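Local atomic coordinates of hypothetical protein TTHA1785 (Thermus thermophilus, PDB entry 2EPG), a protein that probably joins broken RNA ends as an RtcB-type RNA ligase that uses GTP and manganese. Residues A[189-195]-A[295-299]; A[260-264]-A[289-293]. All coordinates share one frame; numbering follows the deposited sequence.

In the fold
Both contacts use the N-terminal part of the long helix 288-321, and they sit on the same side of the chain's centre, their own centres about 11 Å apart. In contact 2 helix 250-265 packs against the helix. That interface is buried and mostly aromatic, with a salt bridge at its exposed edge. In contact 1 the loop before helix 197-203 crosses the same helix between one and two turns further on. That contact is only partly buried, and Asn191 bonds to Gln295 beside close alanine packing. The two are coupled through Lys194: its NZ forms a salt bridge with Asp292, and its O probably takes a hydrogen bond from Tyr260. Contact 2 is nested inside the chain loop that contact 1 closes.

Contact 1: A[189-195]-A[295-299]; sequences WANPDKV and QAMAA
Trp189 meets the helix at Gln295 mainly through its backbone; its indole extends off the contact. Its O lies 3.3 Å from Gln295 CG. Ala190 follows and packs down on the small side chains of the helix. Its CB sits 3.9 Å from Ala298 CB and 4.0 Å from Ala299 CB. Ala190 CA also gives a CA-H...O contact to Gln295 O.

Asn191 holds the loop in two ways. Its N donates to Gln295 O at 3.1 Å, from above the carbonyl plane. The helical bond from Ala299 N reaches the same oxygen from the opposite face, so Gln295 O serves both helix and loop. The Asn191 side chain runs beside that of Gln295, pointing the same way, with CG anti to the backbone N (chi1 -179°). The two amide planes are only 8° apart, and ND2 makes a weak bond to Gln295 OE1 at 3.1 Å. Asn191 OD1 accepts from Asp193 N, forming an Asx turn at the start of the short 3-10 segment 192-194. An alanine here is likely to leave Asp193 N without this acceptor and the Gln295 amide freer to turn.

Lys194 bends at chi2 (-63°), which lays its CG and CE against Gln295 OE1. Its NZ goes on to a salt bridge with Asp292. Lys194 O rests 3.4 Å from Ala296 CB and is also bonded to Tyr260 OH. Val195 closes the contact with CG2, 3.6 Å from Ala299 CB.

The contact joins a loop to a helix face of alanines that lets the loop backbone come close. The polar grip comes from Gln295: its carbonyl takes the loop's backbone N-H, and its amide adds a weak bond at the partly exposed side.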
ATOM      1  N   TRP A 189      -4.408 -17.154  -0.725  1.00 42.19           N
ATOM      2  CA  TRP A 189      -5.658 -17.669  -1.273  1.00 46.59           C
ATOM      3  C   TRP A 189      -5.954 -17.447  -2.757  1.00 45.82           C
ATOM      4  O   TRP A 189      -6.986 -17.902  -3.261  1.00 46.35           O
ATOM      5  CB  TRP A 189      -6.821 -17.161  -0.415  1.00 52.80           C
ATOM      6  CG  TRP A 189      -6.776 -17.679   1.005  1.00 58.91           C
ATOM      7  CD1 TRP A 189      -7.267 -17.057   2.120  1.00 61.57           C
ATOM      8  CD2 TRP A 189      -6.222 -18.928   1.456  1.00 61.39           C
ATOM      9  NE1 TRP A 189      -7.050 -17.834   3.235  1.00 63.47           N
ATOM     10  CE2 TRP A 189      -6.410 -18.988   2.855  1.00 63.61           C
ATOM     11  CE3 TRP A 189      -5.582 -19.998   0.815  1.00 62.52           C
ATOM     12  CZ2 TRP A 189      -5.983 -20.081   3.624  1.00 64.85           C
ATOM     13  CZ3 TRP A 189      -5.157 -21.083   1.581  1.00 63.55           C
ATOM     14  CH2 TRP A 189      -5.358 -21.113   2.970  1.00 64.57           C
ATOM     15  N   ALA A 190      -5.047 -16.788  -3.470  1.00 43.44           N
ATOM     16  CA  ALA A 190      -5.267 -16.513  -4.886  1.00 40.61           C
ATOM     17  C   ALA A 190      -5.786 -17.710  -5.672  1.00 39.40           C
ATOM     18  O   ALA A 190      -5.333 -18.830  -5.480  1.00 37.27           O
ATOM     19  CB  ALA A 190      -3.988 -16.003  -5.524  1.00 41.18           C
ATOM     20  N   ASN A 191      -6.755 -17.447  -6.548  1.00 36.73           N
ATOM     21  CA  ASN A 191      -7.339 -18.452  -7.423  1.00 36.78           C
ATOM     22  C   ASN A 191      -7.695 -17.744  -8.723  1.00 36.21           C
ATOM     23  O   ASN A 191      -8.691 -17.032  -8.792  1.00 36.52           O
ATOM     24  CB  ASN A 191      -8.622 -19.044  -6.835  1.00 36.05           C
ATOM     25  CG  ASN A 191      -9.229 -20.113  -7.728  1.00 38.04           C
ATOM     26  OD1 ASN A 191      -9.020 -20.118  -8.946  1.00 37.26           O
ATOM     27  ND2 ASN A 191      -9.988 -21.024  -7.127  1.00 37.01           N
ATOM     28  N   PRO A 192      -6.899 -17.935  -9.779  1.00 36.88           N
ATOM     29  CA  PRO A 192      -7.241 -17.251 -11.030  1.00 37.03           C
ATOM     30  C   PRO A 192      -8.631 -17.601 -11.568  1.00 35.61           C
ATOM     31  O   PRO A 192      -9.221 -16.816 -12.295  1.00 36.00           O
ATOM     32  CB  PRO A 192      -6.127 -17.686 -11.989  1.00 37.17           C
ATOM     33  CG  PRO A 192      -5.008 -18.102 -11.081  1.00 36.20           C
ATOM     34  CD  PRO A 192      -5.722 -18.799  -9.962  1.00 36.86           C
ATOM     35  N   ASP A 193      -9.162 -18.766 -11.203  1.00 36.16           N
ATOM     36  CA  ASP A 193     -10.486 -19.170 -11.690  1.00 37.27           C
ATOM     37  C   ASP A 193     -11.583 -18.191 -11.293  1.00 37.00           C
ATOM     38  O   ASP A 193     -12.597 -18.081 -11.986  1.00 37.01           O
ATOM     39  CB  ASP A 193     -10.860 -20.564 -11.176  1.00 40.69           C
ATOM     40  CG  ASP A 193      -9.957 -21.661 -11.731  1.00 45.10           C
ATOM     41  OD1 ASP A 193      -9.952 -22.772 -11.151  1.00 45.62           O
ATOM     42  OD2 ASP A 193      -9.260 -21.417 -12.748  1.00 47.16           O
ATOM     43  N   LYS A 194     -11.380 -17.484 -10.182  1.00 34.31           N
ATOM     44  CA  LYS A 194     -12.358 -16.522  -9.679  1.00 31.68           C
ATOM     45  C   LYS A 194     -12.159 -15.134 -10.282  1.00 31.25           C
ATOM     46  O   LYS A 194     -12.921 -14.204 -10.009  1.00 32.26           O
ATOM     47  CB  LYS A 194     -12.266 -16.458  -8.153  1.00 31.88           C
ATOM     48  CG  LYS A 194     -12.227 -17.837  -7.483  1.00 32.88           C
ATOM     49  CD  LYS A 194     -13.506 -18.637  -7.741  1.00 36.73           C
ATOM     50  CE  LYS A 194     -13.475 -19.976  -7.018  1.00 38.15           C
ATOM     51  NZ  LYS A 194     -14.844 -20.532  -6.876  1.00 42.92           N
ATOM     52  N   VAL A 195     -11.125 -14.992 -11.100  1.00 31.36           N
ATOM     53  CA  VAL A 195     -10.841 -13.717 -11.766  1.00 32.17           C
ATOM     54  C   VAL A 195     -11.546 -13.770 -13.125  1.00 33.87           C
ATOM     55  O   VAL A 195     -11.334 -14.705 -13.896  1.00 32.51           O
ATOM     56  CB  VAL A 195      -9.323 -13.541 -11.963  1.00 31.11           C
ATOM     57  CG1 VAL A 195      -9.029 -12.281 -12.783  1.00 29.70           C
ATOM     58  CG2 VAL A 195      -8.636 -13.479 -10.606  1.00 30.81           C
ATOM     59  N   GLN A 295     -10.516 -14.834  -3.028  1.00 28.36           N
ATOM     60  CA  GLN A 295      -9.580 -15.561  -3.878  1.00 27.74           C
ATOM     61  C   GLN A 295      -9.156 -14.754  -5.089  1.00 25.30           C
ATOM     62  O   GLN A 295      -8.005 -14.812  -5.501  1.00 27.53           O
ATOM     63  CB  GLN A 295     -10.191 -16.887  -4.329  1.00 29.26           C
ATOM     64  CG  GLN A 295     -10.237 -17.925  -3.245  1.00 32.68           C
ATOM     65  CD  GLN A 295     -11.179 -19.065  -3.595  1.00 35.57           C
ATOM     66  OE1 GLN A 295     -11.230 -19.513  -4.740  1.00 38.37           O
ATOM     67  NE2 GLN A 295     -11.913 -19.546  -2.608  1.00 36.23           N
ATOM     68  N   ALA A 296     -10.089 -14.008  -5.669  1.00 27.16           N
ATOM     69  CA  ALA A 296      -9.807 -13.173  -6.840  1.00 26.71           C
ATOM     70  C   ALA A 296      -8.996 -11.924  -6.438  1.00 26.51           C
ATOM     71  O   ALA A 296      -8.147 -11.427  -7.187  1.00 23.01           O
ATOM     72  CB  ALA A 296     -11.131 -12.754  -7.501  1.00 26.07           C
HETATM   73  N   MSE A 297      -9.287 -11.410  -5.252  1.00 26.99           N
HETATM   74  CA  MSE A 297      -8.580 -10.235  -4.743  1.00 30.01           C
HETATM   75  C   MSE A 297      -7.124 -10.619  -4.497  1.00 26.35           C
HETATM   76  O   MSE A 297      -6.214  -9.871  -4.815  1.00 26.65           O
HETATM   77  CB  MSE A 297      -9.241  -9.757  -3.446  1.00 30.53           C
HETATM   78  CG  MSE A 297      -8.669  -8.481  -2.887  1.00 40.20           C
HETATM   79 SE   MSE A 297      -8.227  -8.773  -1.009  1.00 54.14          SE
HETATM   80  CE  MSE A 297      -9.960  -8.513  -0.248  1.00 50.68           C
ATOM     81  N   ALA A 298      -6.916 -11.807  -3.943  1.00 27.22           N
ATOM     82  CA  ALA A 298      -5.571 -12.289  -3.685  1.00 28.18           C
ATOM     83  C   ALA A 298      -4.807 -12.437  -4.997  1.00 27.63           C
ATOM     84  O   ALA A 298      -3.607 -12.162  -5.053  1.00 28.15           O
ATOM     85  CB  ALA A 298      -5.621 -13.643  -2.955  1.00 27.06           C
ATOM     86  N   ALA A 299      -5.501 -12.888  -6.040  1.00 26.44           N
ATOM     87  CA  ALA A 299      -4.876 -13.067  -7.351  1.00 27.02           C
ATOM     88  C   ALA A 299      -4.481 -11.689  -7.885  1.00 24.89           C
ATOM     89  O   ALA A 299      -3.396 -11.504  -8.428  1.00 25.52           O
ATOM     90  CB  ALA A 299      -5.853 -13.764  -8.322  1.00 26.78           C
TER

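Contact 2: A[260-264]-A[289-293]; sequences YVERF and EGQDY
Tyr293 lies against the ring of Tyr260 with its backbone as well as its side chain. Its CA sits 3.7 Å from the Tyr260 ring centroid and almost on the ring normal, a CH-pi contact over the face. The two tyrosine rings are oblique, their planes 58° apart. Phe264 approaches Tyr293 CB from the other helix, with CZ 3.5 Å away. Its ring edge meets Glu289 O, 3.2 Å from CE1. Tyr260, Phe264 and Tyr293 thus form an aromatic cluster between antiparallel segments of helices 250-265 and 288-321, axes 10.7 Å apart.

Arg263 reaches across beside the cluster on an extended chain, with CG anti to the backbone N (chi1 -179°). Its NH2 makes a salt bridge to Asp292 OD1 at 3.0 Å, and NH1 adds a weak bond to the same oxygen. The oxygen uses its anti lone pair and lies near the guanidinium plane, which is turned 47° from the carboxylate. Glu289 CA covers one guanidinium face, while the Glu289 carboxylate bonds to Tyr271.

Asp292 OD2 pairs with Lys194, so one carboxylate joins two cations. The aromatic cluster fills the buried side of the interface, and charges at its more exposed edge probably keep Asp292 ionised.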
ATOM      1  N   TYR A 260     -17.099  -7.927  -8.410  1.00 35.45           N
ATOM      2  CA  TYR A 260     -17.655  -8.377  -7.143  1.00 33.72           C
ATOM      3  C   TYR A 260     -18.575  -7.427  -6.408  1.00 34.80           C
ATOM      4  O   TYR A 260     -19.454  -7.876  -5.684  1.00 34.96           O
ATOM      5  CB  TYR A 260     -16.537  -8.878  -6.224  1.00 29.87           C
ATOM      6  CG  TYR A 260     -16.041 -10.245  -6.658  1.00 27.53           C
ATOM      7  CD1 TYR A 260     -14.968 -10.373  -7.535  1.00 26.73           C
ATOM      8  CD2 TYR A 260     -16.713 -11.405  -6.258  1.00 26.08           C
ATOM      9  CE1 TYR A 260     -14.573 -11.621  -8.013  1.00 25.83           C
ATOM     10  CE2 TYR A 260     -16.336 -12.659  -6.727  1.00 27.04           C
ATOM     11  CZ  TYR A 260     -15.268 -12.757  -7.605  1.00 26.34           C
ATOM     12  OH  TYR A 260     -14.906 -13.986  -8.079  1.00 28.03           O
ATOM     13  N   VAL A 261     -18.388  -6.123  -6.576  1.00 36.97           N
ATOM     14  CA  VAL A 261     -19.288  -5.188  -5.920  1.00 37.89           C
ATOM     15  C   VAL A 261     -20.689  -5.503  -6.446  1.00 40.62           C
ATOM     16  O   VAL A 261     -21.621  -5.715  -5.661  1.00 38.92           O
ATOM     17  CB  VAL A 261     -18.974  -3.708  -6.260  1.00 38.93           C
ATOM     18  CG1 VAL A 261     -20.143  -2.826  -5.834  1.00 39.38           C
ATOM     19  CG2 VAL A 261     -17.708  -3.257  -5.548  1.00 38.13           C
ATOM     20  N   GLU A 262     -20.834  -5.544  -7.771  1.00 41.05           N
ATOM     21  CA  GLU A 262     -22.139  -5.818  -8.358  1.00 44.11           C
ATOM     22  C   GLU A 262     -22.632  -7.219  -8.049  1.00 43.70           C
ATOM     23  O   GLU A 262     -23.824  -7.424  -7.851  1.00 43.33           O
ATOM     24  CB  GLU A 262     -22.143  -5.553  -9.876  1.00 48.01           C
ATOM     25  CG  GLU A 262     -20.910  -5.981 -10.639  1.00 53.20           C
ATOM     26  CD  GLU A 262     -20.929  -5.478 -12.086  1.00 57.59           C
ATOM     27  OE1 GLU A 262     -20.874  -4.241 -12.299  1.00 58.34           O
ATOM     28  OE2 GLU A 262     -21.003  -6.321 -13.012  1.00 58.67           O
ATOM     29  N   ARG A 263     -21.724  -8.186  -7.978  1.00 43.74           N
ATOM     30  CA  ARG A 263     -22.136  -9.534  -7.644  1.00 43.01           C
ATOM     31  C   ARG A 263     -22.618  -9.544  -6.186  1.00 43.51           C
ATOM     32  O   ARG A 263     -23.587 -10.225  -5.856  1.00 42.41           O
ATOM     33  CB  ARG A 263     -20.982 -10.522  -7.839  1.00 45.03           C
ATOM     34  CG  ARG A 263     -21.378 -11.960  -7.517  1.00 46.67           C
ATOM     35  CD  ARG A 263     -20.296 -12.989  -7.830  1.00 49.81           C
ATOM     36  NE  ARG A 263     -20.740 -14.316  -7.399  1.00 52.15           N
ATOM     37  CZ  ARG A 263     -19.953 -15.378  -7.257  1.00 52.76           C
ATOM     38  NH1 ARG A 263     -20.476 -16.529  -6.855  1.00 53.38           N
ATOM     39  NH2 ARG A 263     -18.653 -15.298  -7.510  1.00 51.20           N
ATOM     40  N   PHE A 264     -21.950  -8.775  -5.322  1.00 43.62           N
ATOM     41  CA  PHE A 264     -22.318  -8.685  -3.895  1.00 44.16           C
ATOM     42  C   PHE A 264     -23.625  -7.931  -3.678  1.00 46.15           C
ATOM     43  O   PHE A 264     -24.334  -8.162  -2.698  1.00 46.64           O
ATOM     44  CB  PHE A 264     -21.224  -7.973  -3.084  1.00 40.26           C
ATOM     45  CG  PHE A 264     -20.070  -8.853  -2.685  1.00 37.19           C
ATOM     46  CD1 PHE A 264     -19.800 -10.040  -3.369  1.00 36.21           C
ATOM     47  CD2 PHE A 264     -19.215  -8.464  -1.656  1.00 34.28           C
ATOM     48  CE1 PHE A 264     -18.689 -10.828  -3.035  1.00 35.12           C
ATOM     49  CE2 PHE A 264     -18.099  -9.244  -1.315  1.00 34.70           C
ATOM     50  CZ  PHE A 264     -17.835 -10.424  -2.005  1.00 33.34           C
ATOM     51  N   GLU A 289     -19.775 -16.290  -2.353  1.00 28.53           N
ATOM     52  CA  GLU A 289     -19.406 -15.019  -2.954  1.00 28.93           C
ATOM     53  C   GLU A 289     -18.255 -14.329  -2.211  1.00 28.05           C
ATOM     54  O   GLU A 289     -17.378 -13.710  -2.836  1.00 26.37           O
ATOM     55  CB  GLU A 289     -20.623 -14.081  -3.000  1.00 32.77           C
ATOM     56  CG  GLU A 289     -21.796 -14.629  -3.808  1.00 37.91           C
ATOM     57  CD  GLU A 289     -22.646 -15.626  -3.038  1.00 38.75           C
ATOM     58  OE1 GLU A 289     -23.605 -16.169  -3.626  1.00 44.15           O
ATOM     59  OE2 GLU A 289     -22.373 -15.875  -1.849  1.00 42.63           O
ATOM     60  N   GLY A 290     -18.279 -14.415  -0.880  1.00 25.63           N
ATOM     61  CA  GLY A 290     -17.234 -13.807  -0.085  1.00 25.42           C
ATOM     62  C   GLY A 290     -15.926 -14.505  -0.385  1.00 24.83           C
ATOM     63  O   GLY A 290     -14.922 -13.868  -0.687  1.00 23.90           O
ATOM     64  N   GLN A 291     -15.951 -15.832  -0.322  1.00 26.15           N
ATOM     65  CA  GLN A 291     -14.777 -16.648  -0.603  1.00 26.20           C
ATOM     66  C   GLN A 291     -14.225 -16.403  -1.995  1.00 27.22           C
ATOM     67  O   GLN A 291     -13.001 -16.358  -2.185  1.00 26.25           O
ATOM     68  CB  GLN A 291     -15.127 -18.129  -0.464  1.00 28.32           C
ATOM     69  CG  GLN A 291     -15.315 -18.586   0.970  1.00 32.44           C
ATOM     70  CD  GLN A 291     -13.996 -18.652   1.710  1.00 36.34           C
ATOM     71  OE1 GLN A 291     -13.121 -19.446   1.362  1.00 38.11           O
ATOM     72  NE2 GLN A 291     -13.835 -17.804   2.720  1.00 36.76           N
ATOM     73  N   ASP A 292     -15.112 -16.251  -2.980  1.00 27.56           N
ATOM     74  CA  ASP A 292     -14.650 -16.035  -4.349  1.00 26.56           C
ATOM     75  C   ASP A 292     -13.922 -14.710  -4.508  1.00 26.58           C
ATOM     76  O   ASP A 292     -12.868 -14.653  -5.138  1.00 24.91           O
ATOM     77  CB  ASP A 292     -15.816 -16.098  -5.328  1.00 28.90           C
ATOM     78  CG  ASP A 292     -16.293 -17.524  -5.586  1.00 33.05           C
ATOM     79  OD1 ASP A 292     -17.287 -17.677  -6.312  1.00 35.78           O
ATOM     80  OD2 ASP A 292     -15.684 -18.487  -5.084  1.00 33.62           O
ATOM     81  N   TYR A 293     -14.485 -13.648  -3.940  1.00 27.25           N
ATOM     82  CA  TYR A 293     -13.864 -12.331  -4.031  1.00 29.25           C
ATOM     83  C   TYR A 293     -12.494 -12.348  -3.371  1.00 28.65           C
ATOM     84  O   TYR A 293     -11.523 -11.787  -3.903  1.00 29.65           O
ATOM     85  CB  TYR A 293     -14.726 -11.252  -3.353  1.00 28.70           C
ATOM     86  CG  TYR A 293     -13.970  -9.939  -3.158  1.00 31.70           C
ATOM     87  CD1 TYR A 293     -13.565  -9.175  -4.259  1.00 29.66           C
ATOM     88  CD2 TYR A 293     -13.595  -9.506  -1.880  1.00 31.10           C
ATOM     89  CE1 TYR A 293     -12.808  -8.023  -4.104  1.00 29.53           C
ATOM     90  CE2 TYR A 293     -12.823  -8.346  -1.710  1.00 31.83           C
ATOM     91  CZ  TYR A 293     -12.431  -7.609  -2.827  1.00 32.20           C
ATOM     92  OH  TYR A 293     -11.649  -6.469  -2.676  1.00 29.37           O
TER